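Local coordinates for uncharacterized protein (Candida albicans, PDB 5K04), which probably serves as the non-catalytic subunit of the NatB N-terminal acetyltransferase complex, in which it binds the NAT3 subunit, at residues A[415-420]-A[553-558]; A[400-405]-A[410-415]. All coordinates share one frame; numbering follows the deposited sequence.

Contact 1: A[415-420]-A[553-558]; sequences LMKLYS and KSEWNG
Lys417 and Glu555 carry the polar link between the end region of helix 409-419 and the loop that follows helix 539-542. Its core is a salt bridge in which Lys417 NZ donates a hydrogen bond to Glu555 OE2 at 3.0 Å. The ammonium meets the anti lone pair of that oxygen, the one turned away from OE1, so Lys417 engages one carboxylate oxygen and does not bridge both. Both side chains bend to reach this position. The lysine chain kinks at its third torsion (chi3 55°), while Glu555 sets CG between its own backbone N and carbonyl carbon (chi1 83°) and folds again at chi2 (-88°).

Van der Waals contact accompanies the charge pair. The two side chains cross at about a right angle, and the methylene Lys417 CD lies 3.6 Å from Glu555 OE2 and, carbon on carbon, 4.0 Å from Glu555 CG.

Two tryptophans lie near the ammonium. Lys417 NZ approaches Trp556 NE1 obliquely at 4.0 Å, and the same lysine makes a cation-pi interaction with Trp414, whose ring packs edge-to-face with Trp556. All three touching residues are buried, so the negative carboxylate and the Trp414 ring probably help to stabilise the lysine's charge.

Backbone bonds shape the loop side: Trp556 N bonds to Lys553 O at 2.7 Å, closing a short 3-10 turn over 554-556, from which the CB of Glu555 is directed toward the helix. Asn557 OD1 is hydrogen-bonded to NE2 of Gln53 of the NAT3 chain. The contact is thus a buried salt bridge beside a tryptophan pair, pinning a NAT3-facing loop to a helix of the helical-repeat (TPR-clan) scaffold.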
loop_
_atom_site.group_PDB
_atom_site.type_symbol
_atom_site.label_atom_id
_atom_site.label_comp_id
_atom_site.label_asym_id
_atom_site.label_seq_id
_atom_site.Cartn_x
_atom_site.Cartn_y
_atom_site.Cartn_z
ATOM N N LEU A 415 13.768 4.000 14.916
ATOM C CA LEU A 415 15.052 3.322 15.057
ATOM C C LEU A 415 15.598 2.895 13.694
ATOM O O LEU A 415 16.796 3.049 13.416
ATOM C CB LEU A 415 14.900 2.115 15.986
ATOM C CG LEU A 415 16.188 1.349 16.281
ATOM C CD1 LEU A 415 17.253 2.324 16.822
ATOM C CD2 LEU A 415 15.930 0.213 17.262
ATOM N N MET A 416 14.725 2.375 12.823
ATOM C CA MET A 416 15.161 2.024 11.472
ATOM C C MET A 416 15.575 3.263 10.681
ATOM O O MET A 416 16.590 3.238 9.972
ATOM C CB MET A 416 14.064 1.236 10.750
ATOM C CG MET A 416 14.027 -0.238 11.152
ATOM S SD MET A 416 13.073 -1.339 10.134
ATOM C CE MET A 416 11.517 -0.655 10.470
ATOM N N LYS A 417 14.833 4.372 10.827
ATOM C CA LYS A 417 15.197 5.610 10.128
ATOM C C LYS A 417 16.581 6.093 10.549
ATOM O O LYS A 417 17.388 6.490 9.703
ATOM C CB LYS A 417 14.149 6.702 10.383
ATOM C CG LYS A 417 12.775 6.360 9.836
ATOM C CD LYS A 417 11.723 7.456 10.079
ATOM C CE LYS A 417 12.148 8.812 9.537
ATOM N NZ LYS A 417 11.021 9.800 9.623
ATOM N N LEU A 418 16.867 6.075 11.860
ATOM C CA LEU A 418 18.182 6.499 12.345
ATOM C C LEU A 418 19.284 5.599 11.793
ATOM O O LEU A 418 20.288 6.092 11.270
ATOM C CB LEU A 418 18.228 6.498 13.876
ATOM C CG LEU A 418 17.324 7.429 14.705
ATOM C CD1 LEU A 418 17.885 7.647 16.117
ATOM C CD2 LEU A 418 17.113 8.736 14.047
ATOM N N TYR A 419 19.102 4.270 11.899
ATOM C CA TYR A 419 20.064 3.327 11.337
ATOM C C TYR A 419 20.262 3.556 9.852
ATOM O O TYR A 419 21.344 3.268 9.317
ATOM C CB TYR A 419 19.610 1.886 11.550
ATOM C CG TYR A 419 19.889 1.280 12.916
ATOM C CD1 TYR A 419 21.084 1.520 13.593
ATOM C CD2 TYR A 419 18.968 0.433 13.509
ATOM C CE1 TYR A 419 21.334 0.939 14.846
ATOM C CE2 TYR A 419 19.192 -0.126 14.743
ATOM C CZ TYR A 419 20.373 0.123 15.417
ATOM O OH TYR A 419 20.570 -0.462 16.644
ATOM N N SER A 420 19.221 4.047 9.168
ATOM C CA SER A 420 19.304 4.292 7.734
ATOM C C SER A 420 20.207 5.469 7.411
ATOM O O SER A 420 20.517 5.673 6.234
ATOM C CB SER A 420 17.912 4.544 7.153
ATOM O OG SER A 420 17.544 5.913 7.282
ATOM N N LYS A 553 3.959 8.208 7.003
ATOM C CA LYS A 553 3.099 8.853 7.985
ATOM C C LYS A 553 3.029 8.137 9.326
ATOM O O LYS A 553 2.951 8.803 10.360
ATOM C CB LYS A 553 1.670 8.985 7.418
ATOM C CG LYS A 553 1.534 10.021 6.296
ATOM C CD LYS A 553 0.168 9.883 5.679
ATOM C CE LYS A 553 -0.092 10.954 4.641
ATOM N NZ LYS A 553 -1.417 10.723 3.976
ATOM N N SER A 554 3.041 6.796 9.336
ATOM C CA SER A 554 2.746 6.046 10.557
ATOM C C SER A 554 3.699 6.387 11.694
ATOM O O SER A 554 3.290 6.389 12.858
ATOM C CB SER A 554 2.770 4.546 10.265
ATOM O OG SER A 554 1.737 4.221 9.353
ATOM N N GLU A 555 4.965 6.701 11.391
ATOM C CA GLU A 555 5.897 7.050 12.461
ATOM C C GLU A 555 5.648 8.442 13.022
ATOM O O GLU A 555 6.334 8.835 13.976
ATOM C CB GLU A 555 7.346 6.913 11.965
ATOM C CG GLU A 555 7.917 8.097 11.181
ATOM C CD GLU A 555 7.639 8.018 9.692
ATOM O OE1 GLU A 555 6.559 7.511 9.332
ATOM O OE2 GLU A 555 8.491 8.470 8.881
ATOM N N TRP A 556 4.677 9.174 12.462
ATOM C CA TRP A 556 4.307 10.522 12.889
ATOM C C TRP A 556 2.930 10.577 13.527
ATOM O O TRP A 556 2.443 11.675 13.821
ATOM C CB TRP A 556 4.326 11.489 11.702
ATOM C CG TRP A 556 5.682 11.749 11.113
ATOM C CD1 TRP A 556 6.203 11.204 9.965
ATOM C CD2 TRP A 556 6.688 12.631 11.628
ATOM N NE1 TRP A 556 7.464 11.692 9.736
ATOM C CE2 TRP A 556 7.790 12.577 10.733
ATOM C CE3 TRP A 556 6.766 13.462 12.752
ATOM C CZ2 TRP A 556 8.970 13.308 10.944
ATOM C CZ3 TRP A 556 7.939 14.199 12.961
ATOM C CH2 TRP A 556 9.025 14.115 12.054
ATOM N N ASN A 557 2.289 9.425 13.727
ATOM C CA ASN A 557 0.915 9.382 14.213
ATOM C C ASN A 557 0.834 9.982 15.606
ATOM O O ASN A 557 1.503 9.513 16.531
ATOM C CB ASN A 557 0.407 7.942 14.220
ATOM C CG ASN A 557 -1.101 7.853 14.138
ATOM O OD1 ASN A 557 -1.686 8.070 13.081
ATOM N ND2 ASN A 557 -1.736 7.523 15.255
ATOM N N GLY A 558 0.036 11.043 15.745
ATOM C CA GLY A 558 -0.061 11.757 16.999
ATOM C C GLY A 558 1.015 12.789 17.208
ATOM O O GLY A 558 1.030 13.447 18.258
#

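Contact 2: A[400-405]-A[410-415]; sequences HLLEQD and KLKLWL
Leu402 meets Leu411 where the backbones come nearest, their CA atoms 7.2 Å apart. The CB of Leu402 points toward helix 409-419, and CG, anti to the carbonyl carbon (chi1 -78°), arrives 4.0 Å from Leu411 CB. There the chain forks. Leu402 CD2 lies 3.8 Å from Leu411 CB and equally close to the aliphatic CG of Lys412. Leu402 CD1 meets Leu415 CD2 at 4.0 Å and, like CD2, also touches Lys412 CG, so one leucine touches three residues spread over two turns of the facing helix. The side chains of Leu402 and Leu411 run antiparallel, each passing alongside the other.

The segment axes approach to 10.3 Å with 148° between their directions, which defines an antiparallel helical hairpin joined by a short turn, as expected of a TPR-clan scaffold. Alongside, Leu411 CD1 packs on Leu401 CB at 3.8 Å; no hydrogen bond crosses between the segments, and apolar packing carries the interface.

At the turn, Asp405 lies at the margin of this packing, its OD2 4.5 Å from Leu411 CD1. That oxygen accepts hydrogen bonds from Asn373, Asn408 and the backbone N of Asn370, and Asn408 OD1 in turn accepts one from the backbone N of Leu411.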
loop_
_atom_site.group_PDB
_atom_site.type_symbol
_atom_site.label_atom_id
_atom_site.label_comp_id
_atom_site.label_asym_id
_atom_site.label_seq_id
_atom_site.Cartn_x
_atom_site.Cartn_y
_atom_site.Cartn_z
ATOM N N HIS A 400 16.706 1.834 24.375
ATOM C CA HIS A 400 16.463 1.740 25.811
ATOM C C HIS A 400 14.976 1.753 26.116
ATOM O O HIS A 400 14.490 0.937 26.905
ATOM C CB HIS A 400 17.164 2.874 26.557
ATOM C CG HIS A 400 16.957 2.812 28.034
ATOM N ND1 HIS A 400 15.983 3.543 28.682
ATOM C CD2 HIS A 400 17.559 2.064 28.985
ATOM C CE1 HIS A 400 16.010 3.263 29.972
ATOM N NE2 HIS A 400 16.957 2.369 30.181
ATOM N N LEU A 401 14.241 2.673 25.488
ATOM C CA LEU A 401 12.787 2.708 25.612
ATOM C C LEU A 401 12.143 1.399 25.155
ATOM O O LEU A 401 11.177 0.927 25.769
ATOM C CB LEU A 401 12.241 3.891 24.808
ATOM C CG LEU A 401 12.837 5.252 25.177
ATOM C CD1 LEU A 401 12.301 6.353 24.287
ATOM C CD2 LEU A 401 12.613 5.582 26.650
ATOM N N LEU A 402 12.663 0.796 24.081
ATOM C CA LEU A 402 12.068 -0.422 23.531
ATOM C C LEU A 402 12.304 -1.645 24.411
ATOM O O LEU A 402 11.604 -2.646 24.233
ATOM C CB LEU A 402 12.591 -0.685 22.107
ATOM C CG LEU A 402 11.962 0.177 20.996
ATOM C CD1 LEU A 402 12.742 0.180 19.683
ATOM C CD2 LEU A 402 10.527 -0.293 20.747
ATOM N N GLU A 403 13.280 -1.594 25.335
ATOM C CA GLU A 403 13.489 -2.690 26.289
ATOM C C GLU A 403 12.255 -2.906 27.158
ATOM O O GLU A 403 11.867 -4.044 27.446
ATOM C CB GLU A 403 14.696 -2.404 27.204
ATOM C CG GLU A 403 16.076 -2.394 26.555
ATOM C CD GLU A 403 17.148 -1.848 27.492
ATOM O OE1 GLU A 403 16.857 -1.709 28.698
ATOM O OE2 GLU A 403 18.275 -1.551 27.025
ATOM N N GLN A 404 11.652 -1.818 27.610
ATOM C CA GLN A 404 10.479 -1.855 28.464
ATOM C C GLN A 404 9.182 -1.691 27.680
ATOM O O GLN A 404 8.147 -2.210 28.104
ATOM C CB GLN A 404 10.606 -0.753 29.521
ATOM C CG GLN A 404 9.670 -0.867 30.675
ATOM C CD GLN A 404 10.123 -1.891 31.678
ATOM O OE1 GLN A 404 11.299 -2.270 31.713
ATOM N NE2 GLN A 404 9.192 -2.352 32.502
ATOM N N ASP A 405 9.222 -1.010 26.533
ATOM C CA ASP A 405 8.052 -0.792 25.679
ATOM C C ASP A 405 8.267 -1.525 24.353
ATOM O O ASP A 405 8.464 -0.918 23.296
ATOM C CB ASP A 405 7.822 0.736 25.487
ATOM C CG ASP A 405 6.397 1.075 25.059
ATOM O OD1 ASP A 405 5.567 0.144 24.940
ATOM O OD2 ASP A 405 6.113 2.275 24.837
ATOM N N LYS A 410 6.060 2.852 16.648
ATOM C CA LYS A 410 6.604 4.142 16.237
ATOM C C LYS A 410 8.072 4.250 16.615
ATOM O O LYS A 410 8.889 4.732 15.824
ATOM C CB LYS A 410 5.798 5.297 16.841
ATOM C CG LYS A 410 4.411 5.450 16.216
ATOM C CD LYS A 410 3.856 6.852 16.387
ATOM C CE LYS A 410 3.593 7.206 17.819
ATOM N NZ LYS A 410 2.556 6.358 18.419
ATOM N N LEU A 411 8.428 3.788 17.811
ATOM C CA LEU A 411 9.832 3.802 18.208
ATOM C C LEU A 411 10.651 2.909 17.295
ATOM O O LEU A 411 11.795 3.240 16.957
ATOM C CB LEU A 411 9.994 3.361 19.670
ATOM C CG LEU A 411 9.268 4.118 20.792
ATOM C CD1 LEU A 411 9.523 3.453 22.176
ATOM C CD2 LEU A 411 9.663 5.586 20.827
ATOM N N LYS A 412 10.083 1.760 16.899
ATOM C CA LYS A 412 10.774 0.837 16.001
ATOM C C LYS A 412 11.005 1.461 14.630
ATOM O O LYS A 412 12.106 1.364 14.070
ATOM C CB LYS A 412 9.972 -0.452 15.869
ATOM C CG LYS A 412 10.059 -1.348 17.092
ATOM C CD LYS A 412 9.353 -2.655 16.867
ATOM C CE LYS A 412 9.513 -3.594 18.068
ATOM N NZ LYS A 412 8.943 -4.932 17.688
ATOM N N LEU A 413 9.982 2.121 14.080
ATOM C CA LEU A 413 10.142 2.735 12.763
ATOM C C LEU A 413 11.229 3.792 12.801
ATOM O O LEU A 413 12.064 3.869 11.893
ATOM C CB LEU A 413 8.822 3.347 12.293
ATOM C CG LEU A 413 7.664 2.373 12.074
ATOM C CD1 LEU A 413 6.413 3.120 11.675
ATOM C CD2 LEU A 413 8.026 1.374 11.035
ATOM N N TRP A 414 11.245 4.605 13.862
ATOM C CA TRP A 414 12.242 5.661 13.972
ATOM C C TRP A 414 13.641 5.072 14.124
ATOM O O TRP A 414 14.597 5.564 13.513
ATOM C CB TRP A 414 11.895 6.581 15.148
ATOM C CG TRP A 414 10.966 7.669 14.755
ATOM C CD1 TRP A 414 9.608 7.701 14.943
ATOM C CD2 TRP A 414 11.304 8.873 14.050
ATOM N NE1 TRP A 414 9.085 8.857 14.420
ATOM C CE2 TRP A 414 10.102 9.592 13.859
ATOM C CE3 TRP A 414 12.500 9.408 13.556
ATOM C CZ2 TRP A 414 10.060 10.833 13.196
ATOM C CZ3 TRP A 414 12.466 10.653 12.909
ATOM C CH2 TRP A 414 11.246 11.348 12.734
ATOM N N LEU A 415 13.768 4.000 14.916
ATOM C CA LEU A 415 15.052 3.322 15.057
ATOM C C LEU A 415 15.598 2.895 13.694
ATOM O O LEU A 415 16.796 3.049 13.416
ATOM C CB LEU A 415 14.900 2.115 15.986
ATOM C CG LEU A 415 16.188 1.349 16.281
ATOM C CD1 LEU A 415 17.253 2.324 16.822
ATOM C CD2 LEU A 415 15.930 0.213 17.262
#

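From the N terminus, the chain runs up helix 388-404, turns within a few residues and returns along helix 409-419, and contact 2 closes this short hairpin. Contact 1 opens on the same returning helix and closes only after more than 130 further residues, mostly helical, when the loop before helix 571-584 comes back. The two closures are therefore in series, neither nested nor crossed, and share Leu415. Their centres lie 10 Å apart. Trp414 NE1 probably hydrogen-bonds to Glu555 O at 2.8 Å, a direct bridge between them. Helix 409-419 thus joins its hairpin partner to a distant loop that, like this helix, touches the NAT3 chain.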